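N-acetyl-beta-D glucosaminidase (Rhizomucor miehei CAU432, PDB 4ZM6) probably hydrolyses terminal beta-N-acetylglucosamine residues through a family 3 glycosidase region and binds acetyl-CoA in a GCN5-related glucosamine N-acetyltransferase region. Local coordinates at residues A[371-376]-A[495-500]; A[450-455]-A[477-482]; A[599-604]-A[612-617]; A[647-652]-A[677-682]. All coordinates share one frame; numbering follows the deposited sequence.

Contact 1 of 4, residues A[371-376]-A[495-500]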
loop_
_atom_site.group_PDB
_atom_site.type_symbol
_atom_site.label_atom_id
_atom_site.label_comp_id
_atom_site.label_asym_id
_atom_site.label_seq_id
_atom_site.Cartn_x
_atom_site.Cartn_y
_atom_site.Cartn_z
ATOM N N VAL A 371 13.735 -19.321 17.016
ATOM C CA VAL A 371 13.343 -18.097 17.739
ATOM C C VAL A 371 14.511 -17.224 18.233
ATOM O O VAL A 371 14.632 -16.078 17.808
ATOM C CB VAL A 371 12.384 -18.415 18.909
ATOM C CG1 VAL A 371 12.249 -17.235 19.861
ATOM C CG2 VAL A 371 11.015 -18.815 18.373
ATOM N N PRO A 372 15.363 -17.741 19.132
ATOM C CA PRO A 372 16.340 -16.812 19.695
ATOM C C PRO A 372 17.323 -16.251 18.669
ATOM O O PRO A 372 17.640 -16.912 17.677
ATOM C CB PRO A 372 17.072 -17.654 20.743
ATOM C CG PRO A 372 16.926 -19.050 20.267
ATOM C CD PRO A 372 15.584 -19.120 19.600
ATOM N N THR A 373 17.781 -15.030 18.931
ATOM C CA THR A 373 18.670 -14.298 18.046
ATOM C C THR A 373 20.001 -14.028 18.750
ATOM O O THR A 373 20.021 -13.617 19.908
ATOM C CB THR A 373 18.056 -12.937 17.654
ATOM O OG1 THR A 373 16.679 -13.102 17.294
ATOM C CG2 THR A 373 18.815 -12.316 16.497
ATOM N N VAL A 374 21.104 -14.268 18.049
ATOM C CA VAL A 374 22.417 -13.818 18.486
ATOM C C VAL A 374 22.568 -12.416 17.922
ATOM O O VAL A 374 22.583 -12.235 16.703
ATOM C CB VAL A 374 23.534 -14.722 17.946
ATOM C CG1 VAL A 374 24.895 -14.173 18.331
ATOM C CG2 VAL A 374 23.355 -16.146 18.463
ATOM N N VAL A 375 22.670 -11.429 18.808
ATOM C CA VAL A 375 22.639 -10.027 18.414
ATOM C C VAL A 375 24.052 -9.492 18.182
ATOM O O VAL A 375 24.311 -8.810 17.190
ATOM C CB VAL A 375 21.906 -9.186 19.474
ATOM C CG1 VAL A 375 21.843 -7.723 19.063
ATOM C CG2 VAL A 375 20.507 -9.733 19.700
ATOM N N THR A 376 24.964 -9.788 19.099
ATOM C CA THR A 376 26.373 -9.475 18.884
ATOM C C THR A 376 27.236 -10.651 19.294
ATOM O O THR A 376 26.842 -11.479 20.109
ATOM C CB THR A 376 26.831 -8.199 19.633
ATOM O OG1 THR A 376 26.679 -8.372 21.044
ATOM C CG2 THR A 376 26.020 -6.986 19.179
ATOM N N TYR A 495 26.089 -11.169 23.081
ATOM C CA TYR A 495 24.748 -10.937 23.614
ATOM C C TYR A 495 23.708 -11.608 22.717
ATOM O O TYR A 495 23.827 -11.576 21.489
ATOM C CB TYR A 495 24.497 -9.426 23.678
ATOM C CG TYR A 495 23.098 -8.996 24.081
ATOM C CD1 TYR A 495 22.677 -9.066 25.404
ATOM C CD2 TYR A 495 22.208 -8.481 23.139
ATOM C CE1 TYR A 495 21.403 -8.663 25.772
ATOM C CE2 TYR A 495 20.935 -8.073 23.498
ATOM C CZ TYR A 495 20.541 -8.166 24.815
ATOM O OH TYR A 495 19.282 -7.757 25.176
ATOM N N LEU A 496 22.702 -12.220 23.337
ATOM C CA LEU A 496 21.606 -12.867 22.605
ATOM C C LEU A 496 20.278 -12.607 23.302
ATOM O O LEU A 496 20.249 -12.142 24.436
ATOM C CB LEU A 496 21.841 -14.379 22.460
ATOM C CG LEU A 496 21.725 -15.261 23.713
ATOM C CD1 LEU A 496 21.252 -16.661 23.347
ATOM C CD2 LEU A 496 23.039 -15.327 24.478
ATOM N N VAL A 497 19.181 -12.914 22.622
ATOM C CA VAL A 497 17.847 -12.624 23.140
ATOM C C VAL A 497 16.897 -13.788 22.860
ATOM O O VAL A 497 16.991 -14.437 21.816
ATOM C CB VAL A 497 17.288 -11.309 22.552
ATOM C CG1 VAL A 497 18.114 -10.124 23.035
ATOM C CG2 VAL A 497 17.255 -11.346 21.026
ATOM N N THR A 498 16.007 -14.061 23.813
ATOM C CA THR A 498 15.086 -15.187 23.716
ATOM C C THR A 498 13.638 -14.739 23.616
ATOM O O THR A 498 12.755 -15.567 23.394
ATOM C CB THR A 498 15.226 -16.136 24.927
ATOM O OG1 THR A 498 14.550 -15.592 26.068
ATOM C CG2 THR A 498 16.702 -16.369 25.263
ATOM N N TYR A 499 13.391 -13.442 23.813
ATOM C CA TYR A 499 12.055 -12.850 23.688
ATOM C C TYR A 499 11.006 -13.378 24.685
ATOM O O TYR A 499 9.852 -12.943 24.645
ATOM C CB TYR A 499 11.526 -13.003 22.248
ATOM C CG TYR A 499 12.492 -12.542 21.175
ATOM C CD1 TYR A 499 12.696 -11.186 20.933
ATOM C CD2 TYR A 499 13.196 -13.458 20.400
ATOM C CE1 TYR A 499 13.577 -10.756 19.954
ATOM C CE2 TYR A 499 14.082 -13.037 19.420
ATOM C CZ TYR A 499 14.267 -11.683 19.201
ATOM O OH TYR A 499 15.140 -11.254 18.223
ATOM N N GLU A 500 11.389 -14.309 25.560
ATOM C CA GLU A 500 10.494 -14.817 26.608
ATOM C C GLU A 500 11.246 -15.787 27.509
ATOM O O GLU A 500 12.216 -16.415 27.079
ATOM C CB GLU A 500 9.257 -15.507 26.019
ATOM C CG GLU A 500 9.554 -16.724 25.159
ATOM C CD GLU A 500 8.306 -17.265 24.491
ATOM O OE1 GLU A 500 7.849 -18.364 24.880
ATOM O OE2 GLU A 500 7.774 -16.580 23.589
#

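Contact 2 of 4, residues A[450-455]-A[477-482]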
loop_
_atom_site.group_PDB
_atom_site.type_symbol
_atom_site.label_atom_id
_atom_site.label_comp_id
_atom_site.label_asym_id
_atom_site.label_seq_id
_atom_site.Cartn_x
_atom_site.Cartn_y
_atom_site.Cartn_z
ATOM N N ILE A 450 25.389 -14.678 32.060
ATOM C CA ILE A 450 24.491 -13.862 32.864
ATOM C C ILE A 450 23.108 -13.820 32.229
ATOM O O ILE A 450 22.975 -13.635 31.020
ATOM C CB ILE A 450 25.049 -12.447 33.080
ATOM C CG1 ILE A 450 26.414 -12.550 33.766
ATOM C CG2 ILE A 450 24.094 -11.631 33.940
ATOM C CD1 ILE A 450 27.069 -11.225 34.079
ATOM N N GLY A 451 22.091 -14.023 33.061
ATOM C CA GLY A 451 20.703 -13.991 32.636
ATOM C C GLY A 451 20.088 -12.687 33.088
ATOM O O GLY A 451 19.898 -12.464 34.289
ATOM N N THR A 452 19.804 -11.804 32.134
ATOM C CA THR A 452 19.080 -10.574 32.433
ATOM C C THR A 452 17.610 -10.748 32.090
ATOM O O THR A 452 17.253 -11.502 31.190
ATOM C CB THR A 452 19.647 -9.359 31.679
ATOM O OG1 THR A 452 19.350 -9.468 30.281
ATOM C CG2 THR A 452 21.158 -9.260 31.891
ATOM N N ALA A 453 16.769 -10.062 32.851
ATOM C CA ALA A 453 15.341 -10.012 32.611
ATOM C C ALA A 453 14.936 -8.558 32.811
ATOM O O ALA A 453 14.794 -8.099 33.947
ATOM C CB ALA A 453 14.614 -10.924 33.584
ATOM N N ASN A 454 14.794 -7.837 31.697
ATOM C CA ASN A 454 14.498 -6.399 31.699
ATOM C C ASN A 454 15.465 -5.595 32.576
ATOM O O ASN A 454 15.048 -4.817 33.437
ATOM C CB ASN A 454 13.033 -6.141 32.092
ATOM C CG ASN A 454 12.049 -6.540 30.999
ATOM O OD1 ASN A 454 12.435 -6.817 29.865
ATOM N ND2 ASN A 454 10.764 -6.557 31.334
ATOM N N ALA A 455 16.763 -5.801 32.355
ATOM C CA ALA A 455 17.798 -5.005 33.008
ATOM C C ALA A 455 17.537 -3.510 32.814
ATOM O O ALA A 455 17.660 -2.732 33.755
ATOM C CB ALA A 455 19.174 -5.381 32.477
ATOM N N VAL A 477 25.857 -12.831 27.535
ATOM C CA VAL A 477 24.669 -12.297 28.195
ATOM C C VAL A 477 23.399 -12.663 27.424
ATOM O O VAL A 477 23.255 -12.317 26.251
ATOM C CB VAL A 477 24.760 -10.767 28.332
ATOM C CG1 VAL A 477 23.526 -10.215 29.037
ATOM C CG2 VAL A 477 26.037 -10.382 29.071
ATOM N N ALA A 478 22.485 -13.363 28.096
ATOM C CA ALA A 478 21.199 -13.744 27.517
ATOM C C ALA A 478 20.066 -12.990 28.204
ATOM O O ALA A 478 19.792 -13.228 29.385
ATOM C CB ALA A 478 20.985 -15.242 27.661
ATOM N N ALA A 479 19.417 -12.085 27.467
ATOM C CA ALA A 479 18.233 -11.366 27.954
ATOM C C ALA A 479 16.961 -12.127 27.582
ATOM O O ALA A 479 16.707 -12.402 26.408
ATOM C CB ALA A 479 18.197 -9.959 27.385
ATOM N N VAL A 480 16.158 -12.463 28.583
ATOM C CA VAL A 480 15.043 -13.382 28.377
ATOM C C VAL A 480 13.664 -12.719 28.433
ATOM O O VAL A 480 12.656 -13.370 28.171
ATOM C CB VAL A 480 15.115 -14.572 29.360
ATOM C CG1 VAL A 480 16.455 -15.270 29.219
ATOM C CG2 VAL A 480 14.901 -14.133 30.804
ATOM N N MET A 481 13.612 -11.436 28.779
ATOM C CA MET A 481 12.362 -10.682 28.684
ATOM C C MET A 481 12.427 -9.756 27.458
ATOM O O MET A 481 12.400 -10.253 26.333
ATOM C CB MET A 481 12.063 -9.970 30.003
ATOM C CG MET A 481 11.752 -10.963 31.110
ATOM S SD MET A 481 11.250 -10.240 32.681
ATOM C CE MET A 481 9.531 -9.833 32.351
ATOM N N ASN A 482 12.524 -8.444 27.642
ATOM C CA ASN A 482 12.684 -7.561 26.493
ATOM C C ASN A 482 14.102 -7.653 25.938
ATOM O O ASN A 482 15.055 -7.788 26.701
ATOM C CB ASN A 482 12.373 -6.109 26.862
ATOM C CG ASN A 482 10.925 -5.902 27.259
ATOM O OD1 ASN A 482 10.055 -6.723 26.960
ATOM N ND2 ASN A 482 10.657 -4.791 27.935
#

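Contact 3 of 4, residues A[599-604]-A[612-617]. With ACO (acetyl coenzyme *a), chain C.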
loop_
_atom_site.group_PDB
_atom_site.type_symbol
_atom_site.label_atom_id
_atom_site.label_comp_id
_atom_site.label_asym_id
_atom_site.label_seq_id
_atom_site.Cartn_x
_atom_site.Cartn_y
_atom_site.Cartn_z
ATOM N N ALA A 599 3.908 -18.733 -7.783
ATOM C CA ALA A 599 2.775 -18.368 -8.633
ATOM C C ALA A 599 1.480 -18.614 -7.882
ATOM O O ALA A 599 1.416 -19.482 -7.016
ATOM C CB ALA A 599 2.794 -19.174 -9.913
ATOM N N THR A 600 0.436 -17.893 -8.276
ATOM C CA THR A 600 -0.735 -17.688 -7.429
ATOM C C THR A 600 -1.911 -17.111 -8.226
ATOM O O THR A 600 -1.738 -16.192 -9.019
ATOM C CB THR A 600 -0.370 -16.743 -6.257
ATOM O OG1 THR A 600 -0.016 -17.520 -5.115
ATOM C CG2 THR A 600 -1.516 -15.811 -5.871
ATOM N N GLN A 601 -3.102 -17.656 -7.997
ATOM C CA GLN A 601 -4.324 -17.133 -8.602
ATOM C C GLN A 601 -5.505 -17.311 -7.653
ATOM O O GLN A 601 -5.441 -18.115 -6.721
ATOM C CB GLN A 601 -4.591 -17.789 -9.971
ATOM C CG GLN A 601 -5.193 -19.190 -9.982
ATOM C CD GLN A 601 -5.781 -19.563 -11.344
ATOM O OE1 GLN A 601 -5.722 -18.787 -12.302
ATOM N NE2 GLN A 601 -6.359 -20.755 -11.432
ATOM N N ILE A 602 -6.563 -16.538 -7.877
ATOM C CA ILE A 602 -7.782 -16.633 -7.076
ATOM C C ILE A 602 -8.971 -16.851 -8.003
ATOM O O ILE A 602 -9.166 -16.105 -8.964
ATOM C CB ILE A 602 -8.005 -15.373 -6.210
ATOM C CG1 ILE A 602 -6.975 -15.320 -5.083
ATOM C CG2 ILE A 602 -9.409 -15.360 -5.612
ATOM C CD1 ILE A 602 -6.931 -13.995 -4.351
ATOM N N VAL A 603 -9.757 -17.879 -7.697
ATOM C CA VAL A 603 -10.899 -18.277 -8.511
ATOM C C VAL A 603 -12.128 -18.372 -7.619
ATOM O O VAL A 603 -12.023 -18.723 -6.447
ATOM C CB VAL A 603 -10.630 -19.640 -9.188
ATOM C CG1 VAL A 603 -11.912 -20.268 -9.718
ATOM C CG2 VAL A 603 -9.622 -19.474 -10.312
ATOM N N VAL A 604 -13.290 -18.058 -8.179
ATOM C CA VAL A 604 -14.550 -18.162 -7.451
ATOM C C VAL A 604 -15.258 -19.487 -7.769
ATOM O O VAL A 604 -15.473 -19.816 -8.935
ATOM C CB VAL A 604 -15.475 -16.982 -7.792
ATOM C CG1 VAL A 604 -16.784 -17.105 -7.035
ATOM C CG2 VAL A 604 -14.790 -15.661 -7.467
ATOM N N GLN A 612 -5.371 -20.405 -5.154
ATOM C CA GLN A 612 -4.646 -21.537 -5.692
ATOM C C GLN A 612 -3.171 -21.201 -5.719
ATOM O O GLN A 612 -2.776 -20.193 -6.305
ATOM C CB GLN A 612 -5.145 -21.873 -7.090
ATOM C CG GLN A 612 -6.637 -22.163 -7.159
ATOM C CD GLN A 612 -7.047 -22.853 -8.454
ATOM O OE1 GLN A 612 -6.394 -22.706 -9.491
ATOM N NE2 GLN A 612 -8.132 -23.619 -8.398
ATOM N N LEU A 613 -2.367 -22.033 -5.055
ATOM C CA LEU A 613 -0.919 -21.892 -5.062
ATOM C C LEU A 613 -0.420 -22.703 -6.247
ATOM O O LEU A 613 -0.223 -23.913 -6.151
ATOM C CB LEU A 613 -0.314 -22.371 -3.739
ATOM C CG LEU A 613 1.085 -21.852 -3.376
ATOM C CD1 LEU A 613 1.457 -22.233 -1.954
ATOM C CD2 LEU A 613 2.138 -22.386 -4.319
ATOM N N MET A 614 -0.233 -22.019 -7.370
ATOM C CA MET A 614 0.028 -22.678 -8.646
ATOM C C MET A 614 1.401 -23.329 -8.656
ATOM O O MET A 614 1.579 -24.424 -9.184
ATOM C CB MET A 614 -0.064 -21.673 -9.804
ATOM C CG MET A 614 -1.427 -21.012 -9.976
ATOM S SD MET A 614 -1.378 -19.637 -11.149
ATOM C CE MET A 614 -1.132 -20.525 -12.682
ATOM N N LEU A 615 2.376 -22.640 -8.085
ATOM C CA LEU A 615 3.745 -23.128 -8.099
ATOM C C LEU A 615 4.549 -22.446 -7.002
ATOM O O LEU A 615 4.312 -21.275 -6.686
ATOM C CB LEU A 615 4.380 -22.864 -9.465
ATOM C CG LEU A 615 5.764 -23.458 -9.717
ATOM C CD1 LEU A 615 5.678 -24.959 -9.920
ATOM C CD2 LEU A 615 6.405 -22.800 -10.927
ATOM N N LEU A 616 5.473 -23.202 -6.414
ATOM C CA LEU A 616 6.446 -22.679 -5.468
ATOM C C LEU A 616 7.737 -23.408 -5.768
ATOM O O LEU A 616 7.755 -24.632 -5.790
ATOM C CB LEU A 616 6.010 -22.974 -4.034
ATOM C CG LEU A 616 6.441 -22.044 -2.888
ATOM C CD1 LEU A 616 6.599 -22.848 -1.600
ATOM C CD2 LEU A 616 7.720 -21.272 -3.181
ATOM N N MET A 617 8.811 -22.668 -6.020
ATOM C CA MET A 617 10.093 -23.280 -6.372
ATOM C C MET A 617 11.244 -22.354 -6.011
ATOM O O MET A 617 11.123 -21.136 -6.149
ATOM C CB MET A 617 10.134 -23.598 -7.873
ATOM C CG MET A 617 10.396 -22.385 -8.762
ATOM S SD MET A 617 10.087 -22.581 -10.531
ATOM C CE MET A 617 10.956 -24.101 -10.862
HETATM N N1A ACO C . 19.128 -23.385 8.995
HETATM C C2A ACO C . 18.831 -24.696 9.151
HETATM N N3A ACO C . 17.757 -25.284 8.576
HETATM C C4A ACO C . 16.905 -24.579 7.785
HETATM C C5A ACO C . 17.168 -23.141 7.580
HETATM C C6A ACO C . 18.359 -22.559 8.240
HETATM N N6A ACO C . 18.656 -21.246 8.084
HETATM N N7A ACO C . 16.193 -22.680 6.789
HETATM C C8A ACO C . 15.368 -23.721 6.506
HETATM N N9A ACO C . 15.786 -24.854 7.105
HETATM C C1B ACO C . 15.115 -26.180 6.999
HETATM C C2B ACO C . 14.146 -26.432 8.151
HETATM O O2B ACO C . 14.342 -27.750 8.681
HETATM C C3B ACO C . 12.751 -26.242 7.574
HETATM O O3B ACO C . 11.757 -27.137 8.109
HETATM P P3B ACO C . 11.582 -28.722 7.801
HETATM O O7A ACO C . 10.736 -28.787 6.546
HETATM O O8A ACO C . 12.982 -29.280 7.684
HETATM O O9A ACO C . 10.852 -29.208 9.021
HETATM C C4B ACO C . 12.945 -26.367 6.065
HETATM O O4B ACO C . 14.349 -26.231 5.789
HETATM C C5B ACO C . 12.138 -25.318 5.312
HETATM O O5B ACO C . 12.801 -25.060 4.082
HETATM P P1A ACO C . 12.861 -23.597 3.434
HETATM O O1A ACO C . 14.320 -23.223 3.312
HETATM O O2A ACO C . 11.900 -22.647 4.096
HETATM O O3A ACO C . 12.248 -24.034 2.017
HETATM P P2A ACO C . 13.161 -24.104 0.707
HETATM O O4A ACO C . 13.760 -22.735 0.489
HETATM O O5A ACO C . 14.074 -25.293 0.795
HETATM O O6A ACO C . 12.034 -24.400 -0.395
HETATM C CBP ACO C . 10.748 -26.049 -1.619
HETATM C CCP ACO C . 11.173 -25.529 -0.256
HETATM C CDP ACO C . 9.956 -24.979 -2.355
HETATM C CEP ACO C . 9.857 -27.264 -1.412
HETATM C CAP ACO C . 12.027 -26.415 -2.376
HETATM O OAP ACO C . 12.537 -27.649 -1.879
HETATM C C9P ACO C . 11.840 -26.508 -3.864
HETATM O O9P ACO C . 12.103 -25.532 -4.554
HETATM N N8P ACO C . 11.416 -27.657 -4.385
HETATM C C7P ACO C . 11.274 -27.805 -5.820
HETATM C C6P ACO C . 10.479 -29.038 -6.215
HETATM C C5P ACO C . 8.998 -28.992 -5.886
HETATM O O5P ACO C . 8.465 -30.077 -5.727
HETATM N N4P ACO C . 8.308 -27.841 -5.816
HETATM C C3P ACO C . 6.863 -27.812 -5.573
HETATM C C2P ACO C . 6.037 -27.823 -6.864
HETATM S S1P ACO C . 4.352 -28.328 -6.611
HETATM C C ACO C . 3.531 -26.921 -6.292
HETATM O O ACO C . 4.130 -25.864 -6.187
HETATM C CH3 ACO C . 2.047 -27.008 -6.132
#

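Contact 4 of 4, residues A[647-652]-A[677-682]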
loop_
_atom_site.group_PDB
_atom_site.type_symbol
_atom_site.label_atom_id
_atom_site.label_comp_id
_atom_site.label_asym_id
_atom_site.label_seq_id
_atom_site.Cartn_x
_atom_site.Cartn_y
_atom_site.Cartn_z
ATOM N N ILE A 647 -7.945 -22.752 0.267
ATOM C CA ILE A 647 -6.720 -22.649 -0.511
ATOM C C ILE A 647 -6.324 -24.034 -1.008
ATOM O O ILE A 647 -6.557 -25.024 -0.323
ATOM C CB ILE A 647 -5.567 -22.020 0.312
ATOM C CG1 ILE A 647 -6.097 -20.985 1.310
ATOM C CG2 ILE A 647 -4.569 -21.330 -0.605
ATOM C CD1 ILE A 647 -5.025 -20.406 2.218
ATOM N N LYS A 648 -5.723 -24.087 -2.199
ATOM C CA LYS A 648 -5.401 -25.345 -2.885
ATOM C C LYS A 648 -3.928 -25.410 -3.267
ATOM O O LYS A 648 -3.348 -24.405 -3.650
ATOM C CB LYS A 648 -6.252 -25.447 -4.158
ATOM C CG LYS A 648 -6.033 -26.700 -4.998
ATOM C CD LYS A 648 -6.667 -26.572 -6.377
ATOM C CE LYS A 648 -7.152 -27.915 -6.905
ATOM N NZ LYS A 648 -6.061 -28.922 -6.982
ATOM N N LEU A 649 -3.328 -26.593 -3.174
ATOM C CA LEU A 649 -1.991 -26.817 -3.725
ATOM C C LEU A 649 -2.132 -27.186 -5.195
ATOM O O LEU A 649 -2.842 -28.139 -5.540
ATOM C CB LEU A 649 -1.246 -27.938 -2.994
ATOM C CG LEU A 649 -0.560 -27.638 -1.661
ATOM C CD1 LEU A 649 0.225 -28.862 -1.208
ATOM C CD2 LEU A 649 0.356 -26.428 -1.746
ATOM N N GLY A 650 -1.431 -26.446 -6.050
ATOM C CA GLY A 650 -1.590 -26.571 -7.491
ATOM C C GLY A 650 -2.766 -25.734 -7.934
ATOM O O GLY A 650 -3.302 -24.948 -7.153
ATOM N N SER A 651 -3.175 -25.893 -9.185
ATOM C CA SER A 651 -4.301 -25.128 -9.709
ATOM C C SER A 651 -5.184 -25.976 -10.609
ATOM O O SER A 651 -4.825 -27.087 -10.995
ATOM C CB SER A 651 -3.803 -23.883 -10.454
ATOM O OG SER A 651 -2.605 -24.140 -11.169
ATOM N N THR A 652 -6.358 -25.438 -10.922
ATOM C CA THR A 652 -7.274 -26.062 -11.868
ATOM C C THR A 652 -6.936 -25.589 -13.292
ATOM O O THR A 652 -6.337 -26.343 -14.065
ATOM C CB THR A 652 -8.736 -25.742 -11.508
ATOM O OG1 THR A 652 -8.867 -24.341 -11.273
ATOM C CG2 THR A 652 -9.154 -26.480 -10.251
ATOM N N LYS A 677 3.740 -27.345 7.142
ATOM C CA LYS A 677 3.243 -25.972 7.305
ATOM C C LYS A 677 1.756 -25.937 7.649
ATOM O O LYS A 677 1.241 -24.892 8.042
ATOM C CB LYS A 677 3.454 -25.155 6.026
ATOM C CG LYS A 677 4.901 -25.010 5.587
ATOM C CD LYS A 677 5.591 -23.836 6.251
ATOM C CE LYS A 677 7.010 -23.684 5.732
ATOM N NZ LYS A 677 7.893 -23.020 6.729
ATOM N N GLY A 678 1.062 -27.060 7.475
ATOM C CA GLY A 678 -0.349 -27.159 7.847
ATOM C C GLY A 678 -1.300 -27.598 6.748
ATOM O O GLY A 678 -2.489 -27.773 7.009
ATOM N N TRP A 679 -0.797 -27.768 5.525
ATOM C CA TRP A 679 -1.624 -28.223 4.410
ATOM C C TRP A 679 -2.112 -29.640 4.660
ATOM O O TRP A 679 -1.329 -30.499 5.048
ATOM C CB TRP A 679 -0.842 -28.190 3.089
ATOM C CG TRP A 679 -0.578 -26.811 2.550
ATOM C CD1 TRP A 679 0.488 -26.011 2.830
ATOM C CD2 TRP A 679 -1.396 -26.078 1.631
ATOM N NE1 TRP A 679 0.383 -24.830 2.150
ATOM C CE2 TRP A 679 -0.762 -24.843 1.403
ATOM C CE3 TRP A 679 -2.604 -26.342 0.985
ATOM C CZ2 TRP A 679 -1.286 -23.875 0.550
ATOM C CZ3 TRP A 679 -3.126 -25.381 0.137
ATOM C CH2 TRP A 679 -2.468 -24.160 -0.070
ATOM N N ARG A 680 -3.401 -29.873 4.425
ATOM C CA ARG A 680 -3.995 -31.200 4.569
ATOM C C ARG A 680 -3.902 -32.001 3.253
ATOM O O ARG A 680 -4.755 -31.865 2.373
ATOM C CB ARG A 680 -5.453 -31.074 5.039
ATOM N N MET A 681 -2.869 -32.838 3.137
ATOM C CA MET A 681 -2.655 -33.669 1.941
ATOM C C MET A 681 -3.594 -34.878 1.948
ATOM O O MET A 681 -3.858 -35.452 2.999
ATOM C CB MET A 681 -1.208 -34.183 1.866
ATOM C CG MET A 681 -0.114 -33.138 2.063
ATOM S SD MET A 681 -0.069 -31.816 0.835
ATOM C CE MET A 681 0.429 -32.713 -0.633
ATOM N N ASP A 682 -4.075 -35.272 0.770
ATOM C CA ASP A 682 -4.966 -36.428 0.636
ATOM C C ASP A 682 -4.206 -37.740 0.790
ATOM O O ASP A 682 -3.000 -37.805 0.546
ATOM C CB ASP A 682 -5.669 -36.415 -0.727
ATOM C CG ASP A 682 -6.640 -35.253 -0.885
ATOM O OD1 ASP A 682 -6.603 -34.298 -0.078
ATOM O OD2 ASP A 682 -7.445 -35.295 -1.835
#

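Contact 1 of 4, residues A[371-376]-A[495-500]
Val-375 and Thr-376 both face Tyr-495, and this classic beta bulge shifts the register of the antiparallel strands by one residue. The carbonyl O of Tyr-495 accepts two N-H groups. Val-375 N lies 2.9 Å from Tyr-495 O, and Thr-376 N is 3.2 Å from the same oxygen. Both donors are tilted somewhat from the carbonyl plane. Tyr-495 N returns a bond to Thr-376 O. Val-375 and Tyr-495 lie side by side and point the same way, with Val-375 CB 3.7 Å from Tyr-495 CD2 at the ring edge. The phenol of Tyr-495 is bonded to the carbonyl of Pro-483.

The two strands form one flank of a mixed six-stranded sheet. Strand 373-377 is one of its two outermost strands, and it is the only antiparallel one. Val-374 and Leu-496, a non-hydrogen-bonded pair, separate the bulge from the hydrogen-bonded pair Thr-373 and Val-497.

Beyond the strand end, Tyr-499 turns its ring back towards 371-376. Thr-373 OG1 meets Tyr-499 OH at 2.6 Å, in the plane of the ring, and either hydroxyl could be the donor. Thr-373 OG1 also bonds Ser-521. Val-371 CG1 packs 3.9 Å from Tyr-499 CD2. Met-100 and Ala-104 of helix 99-105 touch the same tyrosine.

Contact 2 of 4, residues A[450-455]-A[477-482]
Asn-454 reaches across to Met-481 and Asn-482 with its amide. Its OD1 accepts the backbone N-H of Asn-482 at 2.8 Å, with the donor tilted 21° from the amide plane. The amides of Asn-454 and Asn-482 stand 45° apart. The side chains of Asn-454 and Met-481 cross at about a right angle. Met-481 CB lies 3.2 Å from Asn-454 OD1. The methionine chain bends at chi3 (79°), which brings CE to 3.6 Å from Asn-454 ND2. Its sulphur packs against the other segment, Met-481 SD lying 3.5 Å from Ala-453 CB.

Thr-452 sits on the same face of the sheet as Val-477 and Ala-479. The Thr-452 and Val-477 side chains cross at about a right angle, with Thr-452 CG2 3.8 Å from Val-477 CG1. The Thr-452 hydroxyl lies next to Ala-479 and is hydrogen-bonded to Asp-485.

The backbones run parallel. Ala-478 N bonds Ile-450 O, Thr-452 N bonds Ala-478 O, and Val-480 N bonds Thr-452 O. Helix 459-471 packs on the threonine face through Gln-461 and Val-465. Strand 447-452, this helix and strand 475-479 form a beta-alpha-beta crossover, and Asn-454 ties together the loops that leave its two strands.

Contact 3 of 4, residues A[599-604]-A[612-617]
Gln-601 and Gln-612 lie side by side and point the same way, joined amide to amide. Gln-601 NE2 donates to Gln-612 OE1 at 2.8 Å. The acceptor lies in the amide plane of Gln-601, but the donor stands 46° above that of Gln-612. Gln-601 CG sits between the backbone N and the carbonyl carbon (chi1 79°), whereas Gln-612 CG is anti to the carbonyl carbon. Gln-601 OE1 accepts from Lys-580 N, Gln-601 NE2 also donates to Tyr-653 O, and Gln-612 NE2 is hydrogen-bonded to Thr-652 OG1. The pair is thus buried but satisfied.

The strands form an antiparallel hairpin of the GNAT domain. Met-614 and Leu-615 both face Ala-599, which makes a classic beta bulge. Met-614 N and Leu-615 N both make weak bonds to Ala-599 O, but Ala-599 N bonds Leu-615 O at 2.8 Å. Met-614 CB packs 3.8 Å from Ala-599 CB. The methionine is extended at chi2 (170°), which puts SD 3.9 Å from Gln-601 CB.

Just past the bulge, as in GNAT enzymes generally, the strand meets the cofactor. Leu-616 N donates to the acetyl oxygen O of acetyl-CoA at 3.0 Å. Leu-616 CD1 approaches the pantetheine methyl CDP at 4.0 Å.

Contact 4 of 4, residues A[647-652]-A[677-682]
Trp-679 lays a face of its indole against Leu-649. Leu-649 CD2 sits over the centre of the six-membered ring, 3.6 Å from its centroid and only 9° off the normal. This is a CH-pi contact. Leu-649 CG covers the same ring, 3.6 Å from Trp-679 CE3. Ile-647 reaches the far end of the indole, with CG2 3.6 Å from Trp-679 CH2, and the two side chains cross at about a right angle. The other methyl of the leucine, Leu-649 CD1, meets Met-681 SD at 3.6 Å. Met-681 bends at chi2 (-62°), which puts its SD there.

Gly-678 closes helix 665-677 with a Schellman motif, and Trp-679 follows directly. The contact therefore joins the end of that helix to strand 646-649, near the acetyl-CoA pocket. Phe-674 meets the indole edge-to-face.

The side chains meet through carbon and sulphur, and the backbone of Ile-647 and Lys-648 also touches the indole. The join is consistent with packing of apolar side chains, with the indole N-H satisfied by His-632.

Contacts 1 and 2 share a mixed six-stranded sheet. Contact 2 is nested inside the loop closed by contact 1, and their centres are about 9 Å apart. They join because strands 475-479 and 494-497 are neighbours. Contacts 3 and 4 come later, in series, within the N-acetyltransferase range. Their centres are about 10 Å apart, and strands 608-618 and 646-649 are adjacent in one sheet, bonded through Leu-613 to Lys-648 and Gly-650. The pairs do not touch. The centres of contacts 1 and 3 are about 36 Å apart, though contacts 1 and 4 come within about 12 Å at their nearest atoms. Acetyl-CoA binds at the sheet of contacts 3 and 4, while Arg-520, near contact 1, also binds it.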